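Local structure of 43.8 kDa insecticidal crystal protein (Bacillus thuringiensis, 4JP0) at residues 5-10 / 44-49; 11-16 / 132-137; 51-56 / 270-275; 179-184 / 203-208. The protein is one component of a binary insecticidal toxin active on western corn rootworm, needed with its partner protein for maximal toxicity, and probably acts on the larval midgut epithelium. One frame throughout, in Å; residues are numbered along the deposited sequence. Where two conformers were deposited one is given.

Interaction 1: 5-10 / 44-49; sequences NKVYEI and NLKWFL
The phenyl ring of F48 overlaps the K6 carbonyl, whose O stands over one ring face, 3.4 Å from CD1. Water 1 also sits over the centre of a face of this ring. F48 has CG anti to its backbone N (chi1 -160°), which brings CG itself within 3.8 Å of K6 O. At the far end of the ring, CZ comes near N5 CA. V7 stands beside F48, with CG2 near the plane of the ring at its edge. The other methyl of V7, CG1, rests on the aliphatic start of K46, 3.5 Å from CB.

Y8 and W47 form an antiparallel hydrogen-bonded pair. Y8 N donates to W47 O at 2.7 Å in an almost straight bond, and W47 N returns one to Y8 O at 2.8 Å. On this side of the sheet Y8 CE1 meets L49 CD1 at 3.7 Å, the two side chains crossing at about a right angle. I10 CD1 reaches W47 CD1 at 3.9 Å. The indole nitrogen of W47 is held by A19 O, and the hydroxyl of Y8 by D3 O.

Water extends the pairing at both ends. Water 1 donates to K6 O and L49 O. Water 2 accepts from I10 N and probably donates to L45 O, 2.7 Å away. The strands 6-12 and 43-52 belong to the ricin B-type beta-trefoil domain. The chemistry is mixed: two direct backbone bonds fix the register, apolar groups meet on both faces, V7 and F48 on one and Y8, I10, W47 and L49 on the other, and water bridges backbone groups that do not pair directly.

Interaction 2: 11-16 / 132-137; sequences SNHANG and NQQWNL
N132 meets the turn after strand 6-12 with both its side chain and its backbone. Its OD1 lies 3.2 Å from A14 CB. The same OD1 accepts from water 6, which in turn accepts a hydrogen bond from N15 ND2. N15 OD1 accepts from L17 N. The backbone O of N132 receives N12 ND2 at 3.2 Å. That donor stands above the carbonyl plane, although the oxygen lies close to the amide plane of N12.

Q134 follows. Its O accepts from H13 N at 2.8 Å. Its CB packs on H13 CB at 3.6 Å, and the two side chains run side by side in the same direction.

W135 offers one face of its indole to N12. With CG anti to the backbone N (chi1 -173°), the N12 side chain swings toward the indole. Its ND2 lies 3.3 Å above the W135 ring plane, toward the rim, and the amide is turned 74° from the ring. N12 CB makes an off-centre CH-pi contact with the six-membered ring. N12 OD1 turns back to accept from N15 N, an Asx motif that ties down the turn.

N136 pairs with S11 by two backbone bonds, the shorter from N136 N to S11 O at 2.8 Å. Water 4 links S11 OG to N136 ND2, and water 5 links that amide to H13 ND1. N136 OD1 is hydrogen-bonded to S99 OG.

The contact joins the first strand of the trefoil domain to its last, 135-142. N12, N15 and N132 touch A112 of strand 109-112. Strand 99-104 flanks W135 through I102, and L110 O accepts from the indole N.

Interaction 3: 51-56 / 270-275; sequences PIDDDQ and EIKTQL
This is a loop-to-helix contact between the trefoil domain and the P42 insecticidal crystal toxin region. D53, on the 51-56 segment, reaches the start of helix 272-279. Its carboxylate meets the first turn. T273 N donates to OD2 at 2.8 Å, on the syn side and 26° out of the carboxylate plane. A weak bond runs from Q274 N to OD1 at 3.3 Å. The side chain of T273 crosses D53 obliquely, with CB 3.2 Å from OD2.

The backbone of D53 is fixed as well. Its N donates to E270 O at 2.9 Å in a nearly straight bond. Together these bonds hold the backbone N and the carboxylate of D53 against 270-274. I271 is at the N-cap position, and D53, distant in sequence, accepts from N-H groups of the first turn. The negative charge of D53 would probably interact favourably with the helix dipole.

Water carries the contact further. Water 8 donates to D53 OD1 and Q274 OE1, and water 7 donates to Q274 OE1 and P51 O. Q274 NE2 is hydrogen-bonded to T179 OG1 and L180 O.

I52 supplies the apolar part. Its CG2 meets I271 CG2 at 4.1 Å, the side chains crossing at about a right angle. I52 also lies alongside E270, with CD1 3.9 Å from OE1. That carboxylate oxygen is hydrogen-bonded to the hydroxyl of Y82.

Interaction 4: 179-184 / 203-208; sequences TLVPCI and YILKKY
V181 N donates to Y203 O at 2.8 Å, and Y203 N donates back to V181 O at the same length. Two residues away, T179 and L205 form a second hydrogen-bonded pair. Its bond from L205 N to T179 O is nearly straight, while the one from T179 N to L205 O is more bent. Between these pairs L180 CA approaches Y203 O at 3.3 Å, a CA-H...O contact.

The side chains of T179, V181, Y203 and L205 share one face of the sheet. V181 CG2 lies 3.9 Å from L205 CB, and the two side chains cross obliquely. V181 CG1 is anti to the backbone N (chi1 177°), which leaves CG2 beside that N and against L205. Helix 272-279 packs on this face through L275 and L279, which touch both T179 and L205.

The strands 174-182 and 202-221 are neighbours in a four-stranded antiparallel sheet of the P42 insecticidal crystal toxin region. Strand 174-182 is outermost within the chain; 202-221 continues the sheet to 307-323.

On the other face L180 and I204 lie side by side and point the same way, with L180 CD2 3.9 Å from I204 CG1. Past the end of the pairing the chain turns into a short 3-10 segment. There C183 CB meets the edge of the Y203 ring, 3.7 Å from CE1. The hydroxyl of Y203 is hydrogen-bonded to D188 and Q196.

Overall arrangement
Interactions 1 and 2 share strand 6-12, which pairs with 43-52 in one and with 135-142 in the other. Their centres are 15 Å apart, and they touch through packing of Y8, I10 and L49 on L137 and of I10 on W135. Interaction 3 adjoins interaction 1 in sequence, also uses strand 43-52, and joins the trefoil domain to helix 272-279. Its centre is 13 Å from that of interaction 4. The link is direct: Q274 NE2 probably donates to T179 OG1 at 2.8 Å and to L180 O, and L275 packs on T179 and L205. Interaction 2 lies farthest from interaction 4, their centres 34 Å apart.

Interaction 1: 5-10 / 44-49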
# COMPACT_ATOMS: atom_id res chain seq x y z
N ASN A 5 -7.69 9.54 -14.13
CA ASN A 5 -6.50 9.39 -14.96
C ASN A 5 -6.49 10.46 -16.02
O ASN A 5 -6.02 10.27 -17.13
CB ASN A 5 -6.45 7.99 -15.59
CG ASN A 5 -7.60 7.76 -16.56
OD1 ASN A 5 -8.70 8.31 -16.41
ND2 ASN A 5 -7.34 6.91 -17.55
N LYS A 6 -7.00 11.63 -15.66
CA LYS A 6 -7.07 12.75 -16.60
C LYS A 6 -6.46 14.02 -16.08
O LYS A 6 -6.43 14.27 -14.85
CB LYS A 6 -8.55 13.04 -16.93
CG LYS A 6 -9.17 11.97 -17.82
CD LYS A 6 -10.67 12.24 -18.03
CE LYS A 6 -11.21 11.33 -19.12
NZ LYS A 6 -12.68 11.21 -19.00
N VAL A 7 -6.04 14.87 -17.01
CA VAL A 7 -5.63 16.21 -16.67
C VAL A 7 -6.85 17.08 -17.00
O VAL A 7 -7.39 17.02 -18.11
CB VAL A 7 -4.42 16.69 -17.57
CG1 VAL A 7 -4.04 18.11 -17.23
CG2 VAL A 7 -3.21 15.74 -17.38
N TYR A 8 -7.30 17.87 -16.03
CA TYR A 8 -8.51 18.65 -16.19
C TYR A 8 -8.25 20.13 -16.14
O TYR A 8 -7.34 20.57 -15.48
CB TYR A 8 -9.42 18.37 -14.98
CG TYR A 8 -10.08 17.02 -14.97
CD1 TYR A 8 -9.62 16.01 -14.12
CD2 TYR A 8 -11.19 16.76 -15.77
CE1 TYR A 8 -10.27 14.77 -14.09
CE2 TYR A 8 -11.82 15.51 -15.74
CZ TYR A 8 -11.37 14.55 -14.89
OH TYR A 8 -12.00 13.34 -14.83
N GLU A 9 -9.08 20.91 -16.82
CA GLU A 9 -9.10 22.36 -16.62
C GLU A 9 -10.39 22.59 -15.86
O GLU A 9 -11.38 21.89 -16.10
CB GLU A 9 -9.14 23.10 -17.97
CG GLU A 9 -7.78 23.03 -18.65
CD GLU A 9 -7.74 23.71 -19.99
OE1 GLU A 9 -8.82 24.04 -20.55
OE2 GLU A 9 -6.63 23.91 -20.48
N ILE A 10 -10.40 23.52 -14.94
CA ILE A 10 -11.61 23.77 -14.10
C ILE A 10 -12.08 25.20 -14.33
O ILE A 10 -11.33 26.14 -14.13
CB ILE A 10 -11.29 23.54 -12.61
CG1 ILE A 10 -10.89 22.09 -12.37
CG2 ILE A 10 -12.46 23.87 -11.72
CD1 ILE A 10 -10.37 21.86 -10.92
N ASN A 44 -0.56 28.17 -14.82
CA ASN A 44 -0.96 26.79 -15.03
C ASN A 44 -2.47 26.66 -14.87
O ASN A 44 -3.00 27.12 -13.86
CB ASN A 44 -0.33 25.87 -13.98
CG ASN A 44 -0.90 24.47 -14.06
OD1 ASN A 44 -0.88 23.87 -15.12
ND2 ASN A 44 -1.50 23.97 -12.95
N LEU A 45 -3.14 26.04 -15.84
CA LEU A 45 -4.58 25.76 -15.73
C LEU A 45 -4.88 24.26 -15.62
O LEU A 45 -6.06 23.88 -15.67
CB LEU A 45 -5.33 26.26 -16.97
CG LEU A 45 -5.06 27.68 -17.47
CD1 LEU A 45 -5.95 28.07 -18.66
CD2 LEU A 45 -5.24 28.63 -16.34
N LYS A 46 -3.85 23.43 -15.44
CA LYS A 46 -4.01 21.98 -15.55
C LYS A 46 -3.98 21.36 -14.18
O LYS A 46 -3.04 21.58 -13.44
CB LYS A 46 -2.89 21.36 -16.39
CG LYS A 46 -2.97 21.72 -17.89
CD LYS A 46 -1.87 21.04 -18.69
CE LYS A 46 -1.86 21.54 -20.14
NZ LYS A 46 -0.95 20.73 -21.00
N TRP A 47 -5.00 20.53 -13.91
CA TRP A 47 -5.18 19.93 -12.60
C TRP A 47 -5.35 18.41 -12.73
O TRP A 47 -5.96 17.92 -13.69
CB TRP A 47 -6.41 20.55 -11.89
CG TRP A 47 -6.32 21.99 -11.88
CD1 TRP A 47 -7.05 22.88 -12.63
CD2 TRP A 47 -5.39 22.76 -11.13
NE1 TRP A 47 -6.63 24.16 -12.36
CE2 TRP A 47 -5.58 24.11 -11.47
CE3 TRP A 47 -4.37 22.44 -10.21
CZ2 TRP A 47 -4.80 25.15 -10.93
CZ3 TRP A 47 -3.59 23.48 -9.65
CH2 TRP A 47 -3.84 24.82 -10.01
N PHE A 48 -4.76 17.67 -11.78
CA PHE A 48 -4.89 16.20 -11.78
C PHE A 48 -5.58 15.78 -10.51
O PHE A 48 -5.18 16.20 -9.40
CB PHE A 48 -3.50 15.55 -11.87
CG PHE A 48 -3.53 14.13 -12.35
CD1 PHE A 48 -3.27 13.84 -13.69
CD2 PHE A 48 -3.81 13.08 -11.47
CE1 PHE A 48 -3.30 12.54 -14.15
CE2 PHE A 48 -3.84 11.76 -11.94
CZ PHE A 48 -3.58 11.50 -13.28
N LEU A 49 -6.64 15.00 -10.66
CA LEU A 49 -7.39 14.54 -9.51
C LEU A 49 -6.87 13.19 -9.06
O LEU A 49 -6.72 12.30 -9.87
CB LEU A 49 -8.85 14.35 -9.88
CG LEU A 49 -9.63 15.55 -10.37
CD1 LEU A 49 -11.11 15.15 -10.51
CD2 LEU A 49 -9.45 16.69 -9.39
O HOH W 1 -7.27 12.94 -12.73
O HOH W 2 -8.21 25.32 -14.96

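Interaction 2: 11-16 / 132-137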
# COMPACT_ATOMS: atom_id res chain seq x y z
N SER A 11 -13.31 25.36 -14.81
CA SER A 11 -13.81 26.69 -15.14
C SER A 11 -15.14 26.98 -14.46
O SER A 11 -15.91 26.07 -14.16
CB SER A 11 -13.96 26.87 -16.67
OG SER A 11 -14.82 25.90 -17.23
N ASN A 12 -15.42 28.26 -14.25
CA ASN A 12 -16.61 28.64 -13.55
C ASN A 12 -17.86 28.75 -14.45
O ASN A 12 -17.81 29.31 -15.56
CB ASN A 12 -16.40 29.96 -12.85
CG ASN A 12 -17.57 30.33 -11.95
OD1 ASN A 12 -18.39 31.17 -12.30
ND2 ASN A 12 -17.65 29.68 -10.79
N HIS A 13 -18.97 28.20 -13.97
CA HIS A 13 -20.21 28.25 -14.74
C HIS A 13 -20.68 29.68 -15.00
O HIS A 13 -21.08 29.99 -16.12
CB HIS A 13 -21.30 27.47 -14.00
CG HIS A 13 -22.68 27.58 -14.60
ND1 HIS A 13 -23.06 26.87 -15.72
CD2 HIS A 13 -23.79 28.21 -14.17
CE1 HIS A 13 -24.34 27.09 -15.97
NE2 HIS A 13 -24.80 27.92 -15.06
N ALA A 14 -20.63 30.53 -13.98
CA ALA A 14 -21.14 31.91 -14.12
C ALA A 14 -20.28 32.80 -15.00
O ALA A 14 -20.80 33.51 -15.84
CB ALA A 14 -21.30 32.61 -12.76
N ASN A 15 -18.97 32.77 -14.80
CA ASN A 15 -18.10 33.78 -15.42
C ASN A 15 -17.12 33.28 -16.48
O ASN A 15 -16.43 34.07 -17.12
CB ASN A 15 -17.40 34.57 -14.33
CG ASN A 15 -16.35 33.77 -13.56
OD1 ASN A 15 -15.71 32.84 -14.08
ND2 ASN A 15 -16.12 34.17 -12.33
N GLY A 16 -17.05 31.96 -16.63
CA GLY A 16 -16.28 31.32 -17.70
C GLY A 16 -14.76 31.38 -17.55
O GLY A 16 -14.01 31.01 -18.47
N ASN A 132 -22.35 31.03 -9.34
CA ASN A 132 -20.94 31.25 -9.02
C ASN A 132 -20.30 30.12 -8.18
O ASN A 132 -19.08 30.08 -7.99
CB ASN A 132 -20.76 32.61 -8.35
CG ASN A 132 -20.89 33.77 -9.36
OD1 ASN A 132 -19.97 34.01 -10.15
ND2 ASN A 132 -22.04 34.43 -9.37
N GLN A 133 -21.11 29.17 -7.76
CA GLN A 133 -20.64 28.02 -7.02
C GLN A 133 -20.71 26.76 -7.91
O GLN A 133 -20.54 25.65 -7.43
CB GLN A 133 -21.49 27.86 -5.75
CG GLN A 133 -21.20 29.02 -4.75
CD GLN A 133 -21.96 28.88 -3.45
OE1 GLN A 133 -22.99 28.22 -3.42
NE2 GLN A 133 -21.43 29.45 -2.37
N GLN A 134 -20.90 26.95 -9.22
CA GLN A 134 -20.95 25.79 -10.11
C GLN A 134 -19.70 25.80 -11.03
O GLN A 134 -19.30 26.85 -11.54
CB GLN A 134 -22.20 25.78 -10.98
CG GLN A 134 -23.53 26.14 -10.26
CD GLN A 134 -23.81 25.23 -9.10
OE1 GLN A 134 -23.75 24.01 -9.26
NE2 GLN A 134 -24.13 25.81 -7.93
N TRP A 135 -19.15 24.61 -11.29
CA TRP A 135 -17.87 24.46 -11.97
C TRP A 135 -17.92 23.35 -13.00
O TRP A 135 -18.59 22.33 -12.81
CB TRP A 135 -16.78 24.12 -10.92
CG TRP A 135 -16.68 25.18 -9.86
CD1 TRP A 135 -17.41 25.28 -8.74
CD2 TRP A 135 -15.90 26.38 -9.94
NE1 TRP A 135 -17.12 26.44 -8.06
CE2 TRP A 135 -16.18 27.14 -8.78
CE3 TRP A 135 -14.93 26.85 -10.83
CZ2 TRP A 135 -15.56 28.36 -8.50
CZ3 TRP A 135 -14.29 28.06 -10.55
CH2 TRP A 135 -14.61 28.81 -9.39
N ASN A 136 -17.16 23.55 -14.08
CA ASN A 136 -17.06 22.59 -15.14
C ASN A 136 -15.68 22.01 -15.19
O ASN A 136 -14.72 22.74 -14.99
CB ASN A 136 -17.35 23.29 -16.46
CG ASN A 136 -18.79 23.79 -16.53
OD1 ASN A 136 -19.74 23.05 -16.20
ND2 ASN A 136 -18.96 25.04 -16.91
N LEU A 137 -15.59 20.71 -15.48
CA LEU A 137 -14.31 20.03 -15.62
C LEU A 137 -14.13 19.62 -17.06
O LEU A 137 -14.99 18.89 -17.63
CB LEU A 137 -14.19 18.84 -14.66
CG LEU A 137 -13.57 19.20 -13.29
CD1 LEU A 137 -14.47 20.07 -12.46
CD2 LEU A 137 -13.21 17.92 -12.51
O HOH W 3 -13.47 23.47 -17.77
O HOH W 4 -16.95 26.65 -18.67
O HOH W 5 -21.76 25.70 -17.62
O HOH W 6 -18.12 35.79 -10.98

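Interaction 3: 51-56 / 270-275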
# COMPACT_ATOMS: atom_id res chain seq x y z
N PRO A 51 -7.77 10.08 -6.28
CA PRO A 51 -8.83 9.63 -5.39
C PRO A 51 -8.23 9.17 -4.05
O PRO A 51 -7.14 8.60 -4.01
CB PRO A 51 -9.42 8.44 -6.15
CG PRO A 51 -8.18 7.79 -6.82
CD PRO A 51 -7.25 8.98 -7.13
N ILE A 52 -8.97 9.45 -2.97
CA ILE A 52 -8.61 8.98 -1.64
C ILE A 52 -9.82 8.34 -1.01
O ILE A 52 -10.91 8.24 -1.62
CB ILE A 52 -8.03 10.13 -0.78
CG1 ILE A 52 -9.02 11.29 -0.64
CG2 ILE A 52 -6.68 10.61 -1.37
CD1 ILE A 52 -8.51 12.38 0.36
N ASP A 53 -9.67 7.87 0.22
CA ASP A 53 -10.76 7.16 0.85
C ASP A 53 -12.03 8.02 0.98
O ASP A 53 -11.99 9.25 0.96
CB ASP A 53 -10.36 6.64 2.24
CG ASP A 53 -9.30 5.52 2.21
OD1 ASP A 53 -9.09 4.85 1.16
OD2 ASP A 53 -8.62 5.25 3.25
N ASP A 54 -13.16 7.34 1.11
CA ASP A 54 -14.44 7.97 1.37
C ASP A 54 -14.90 8.98 0.31
O ASP A 54 -15.41 10.07 0.64
CB ASP A 54 -14.46 8.57 2.80
CG ASP A 54 -14.08 7.55 3.88
OD1 ASP A 54 -14.71 6.48 3.95
OD2 ASP A 54 -13.16 7.74 4.72
N ASP A 55 -14.71 8.60 -0.95
CA ASP A 55 -15.20 9.36 -2.09
C ASP A 55 -14.72 10.82 -2.06
O ASP A 55 -15.49 11.75 -2.31
CB ASP A 55 -16.73 9.28 -2.17
CG ASP A 55 -17.24 7.84 -2.16
OD1 ASP A 55 -16.72 6.98 -2.91
OD2 ASP A 55 -18.17 7.47 -1.42
N GLN A 56 -13.45 11.01 -1.75
CA GLN A 56 -12.85 12.35 -1.77
C GLN A 56 -11.69 12.40 -2.75
O GLN A 56 -11.30 11.36 -3.28
CB GLN A 56 -12.38 12.76 -0.40
CG GLN A 56 -13.54 13.07 0.56
CD GLN A 56 -13.03 13.39 1.96
OE1 GLN A 56 -12.49 12.54 2.64
NE2 GLN A 56 -13.20 14.61 2.38
N GLU A 270 -4.37 8.73 3.82
CA GLU A 270 -5.68 8.94 3.25
C GLU A 270 -6.13 7.84 2.31
O GLU A 270 -7.23 7.94 1.76
CB GLU A 270 -5.79 10.32 2.59
CG GLU A 270 -5.89 11.46 3.59
CD GLU A 270 -5.53 12.82 2.99
OE1 GLU A 270 -4.97 12.88 1.88
OE2 GLU A 270 -5.77 13.83 3.64
N ILE A 271 -5.30 6.82 2.10
CA ILE A 271 -5.73 5.69 1.31
C ILE A 271 -5.63 4.39 2.11
O ILE A 271 -5.60 3.28 1.55
CB ILE A 271 -4.97 5.57 -0.06
CG1 ILE A 271 -3.46 5.41 0.17
CG2 ILE A 271 -5.26 6.83 -0.95
CD1 ILE A 271 -2.72 4.81 -1.03
N LYS A 272 -5.54 4.52 3.42
CA LYS A 272 -5.42 3.32 4.25
C LYS A 272 -6.50 2.25 4.06
O LYS A 272 -6.22 1.05 4.18
CB LYS A 272 -5.29 3.66 5.75
CG LYS A 272 -6.53 4.27 6.34
CD LYS A 272 -6.26 4.77 7.77
CE LYS A 272 -6.96 6.11 8.03
NZ LYS A 272 -7.25 6.20 9.50
N THR A 273 -7.72 2.67 3.76
CA THR A 273 -8.80 1.70 3.52
C THR A 273 -8.52 0.94 2.23
O THR A 273 -8.72 -0.27 2.15
CB THR A 273 -10.14 2.42 3.42
OG1 THR A 273 -10.51 2.92 4.71
CG2 THR A 273 -11.27 1.46 3.06
N GLN A 274 -8.05 1.67 1.23
CA GLN A 274 -7.70 1.08 -0.06
C GLN A 274 -6.57 0.08 0.12
O GLN A 274 -6.58 -1.02 -0.45
CB GLN A 274 -7.23 2.18 -1.00
CG GLN A 274 -6.64 1.65 -2.33
CD GLN A 274 -6.07 2.76 -3.17
OE1 GLN A 274 -6.46 3.92 -3.01
NE2 GLN A 274 -5.17 2.41 -4.10
N LEU A 275 -5.56 0.47 0.89
CA LEU A 275 -4.46 -0.44 1.15
C LEU A 275 -4.94 -1.69 1.88
O LEU A 275 -4.53 -2.79 1.56
CB LEU A 275 -3.36 0.26 1.93
CG LEU A 275 -2.67 1.43 1.22
CD1 LEU A 275 -1.53 1.95 2.11
CD2 LEU A 275 -2.13 1.01 -0.15
O HOH W 7 -5.77 6.22 -4.46
O HOH W 8 -8.44 5.48 -1.68

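Interaction 4: 179-184 / 203-208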
# COMPACT_ATOMS: atom_id res chain seq x y z
N THR A 179 -2.13 -2.64 -6.11
CA THR A 179 -2.97 -1.44 -6.03
C THR A 179 -2.18 -0.25 -6.55
O THR A 179 -0.97 -0.29 -6.57
CB THR A 179 -3.49 -1.25 -4.60
OG1 THR A 179 -4.50 -0.23 -4.55
CG2 THR A 179 -2.37 -0.76 -3.67
N LEU A 180 -2.89 0.77 -7.02
CA LEU A 180 -2.23 1.94 -7.62
C LEU A 180 -2.15 3.07 -6.60
O LEU A 180 -3.16 3.42 -5.95
CB LEU A 180 -3.04 2.41 -8.81
CG LEU A 180 -3.03 1.44 -9.98
CD1 LEU A 180 -3.82 1.99 -11.16
CD2 LEU A 180 -1.61 1.19 -10.39
N VAL A 181 -0.97 3.65 -6.47
CA VAL A 181 -0.78 4.70 -5.47
C VAL A 181 -0.45 6.02 -6.13
O VAL A 181 0.50 6.12 -6.88
CB VAL A 181 0.35 4.32 -4.47
CG1 VAL A 181 0.63 5.46 -3.44
CG2 VAL A 181 -0.02 3.01 -3.78
N PRO A 182 -1.24 7.04 -5.85
CA PRO A 182 -0.97 8.38 -6.36
C PRO A 182 0.50 8.81 -6.11
O PRO A 182 1.01 8.68 -4.99
CB PRO A 182 -1.89 9.24 -5.52
CG PRO A 182 -3.12 8.35 -5.31
CD PRO A 182 -2.46 6.98 -5.03
N CYS A 183 1.14 9.36 -7.13
CA CYS A 183 2.54 9.73 -7.01
C CYS A 183 2.77 10.77 -5.92
O CYS A 183 3.83 10.78 -5.33
CB CYS A 183 3.14 10.19 -8.37
SG CYS A 183 2.32 11.65 -9.05
N ILE A 184 1.77 11.61 -5.65
CA ILE A 184 1.90 12.60 -4.60
C ILE A 184 2.13 11.98 -3.24
O ILE A 184 2.66 12.64 -2.35
CB ILE A 184 0.69 13.58 -4.57
CG1 ILE A 184 -0.63 12.80 -4.46
CG2 ILE A 184 0.68 14.46 -5.85
CD1 ILE A 184 -1.85 13.69 -4.08
N TYR A 203 1.84 4.91 -9.07
CA TYR A 203 2.84 3.85 -8.84
C TYR A 203 2.11 2.56 -8.57
O TYR A 203 0.96 2.58 -8.12
CB TYR A 203 3.70 4.19 -7.60
CG TYR A 203 4.80 5.21 -7.88
CD1 TYR A 203 4.50 6.48 -8.34
CD2 TYR A 203 6.16 4.87 -7.67
CE1 TYR A 203 5.52 7.41 -8.63
CE2 TYR A 203 7.15 5.76 -7.92
CZ TYR A 203 6.84 7.04 -8.40
OH TYR A 203 7.85 7.93 -8.64
N ILE A 204 2.78 1.42 -8.80
CA ILE A 204 2.21 0.12 -8.50
C ILE A 204 2.81 -0.42 -7.21
O ILE A 204 4.03 -0.52 -7.04
CB ILE A 204 2.54 -0.86 -9.65
CG1 ILE A 204 1.90 -0.38 -10.94
CG2 ILE A 204 1.99 -2.29 -9.36
CD1 ILE A 204 2.47 -1.12 -12.20
N LEU A 205 1.94 -0.73 -6.27
CA LEU A 205 2.36 -1.32 -4.99
C LEU A 205 1.82 -2.78 -4.96
O LEU A 205 0.62 -3.05 -5.08
CB LEU A 205 1.84 -0.46 -3.82
CG LEU A 205 2.06 -0.95 -2.39
CD1 LEU A 205 3.54 -1.27 -2.13
CD2 LEU A 205 1.51 0.07 -1.37
N LYS A 206 2.75 -3.73 -4.85
CA LYS A 206 2.43 -5.14 -4.90
C LYS A 206 2.71 -5.75 -3.56
O LYS A 206 3.63 -5.29 -2.84
CB LYS A 206 3.38 -5.84 -5.87
CG LYS A 206 3.43 -5.26 -7.25
CD LYS A 206 4.19 -6.23 -8.16
CE LYS A 206 4.45 -5.62 -9.52
NZ LYS A 206 5.08 -6.57 -10.45
N LYS A 207 1.94 -6.78 -3.25
CA LYS A 207 2.19 -7.62 -2.07
C LYS A 207 2.33 -9.08 -2.48
O LYS A 207 1.36 -9.68 -2.97
CB LYS A 207 1.08 -7.52 -1.01
CG LYS A 207 1.54 -8.10 0.33
CD LYS A 207 0.43 -8.22 1.41
CE LYS A 207 -0.49 -9.42 1.18
NZ LYS A 207 -1.53 -9.56 2.25
N TYR A 208 3.53 -9.64 -2.30
CA TYR A 208 3.78 -11.04 -2.57
C TYR A 208 3.90 -11.78 -1.27
O TYR A 208 4.37 -11.21 -0.26
CB TYR A 208 5.11 -11.22 -3.29
CG TYR A 208 5.16 -10.70 -4.71
CD1 TYR A 208 5.73 -9.46 -5.01
CD2 TYR A 208 4.63 -11.43 -5.75
CE1 TYR A 208 5.75 -8.98 -6.34
CE2 TYR A 208 4.68 -10.95 -7.06
CZ TYR A 208 5.24 -9.73 -7.34
OH TYR A 208 5.28 -9.27 -8.67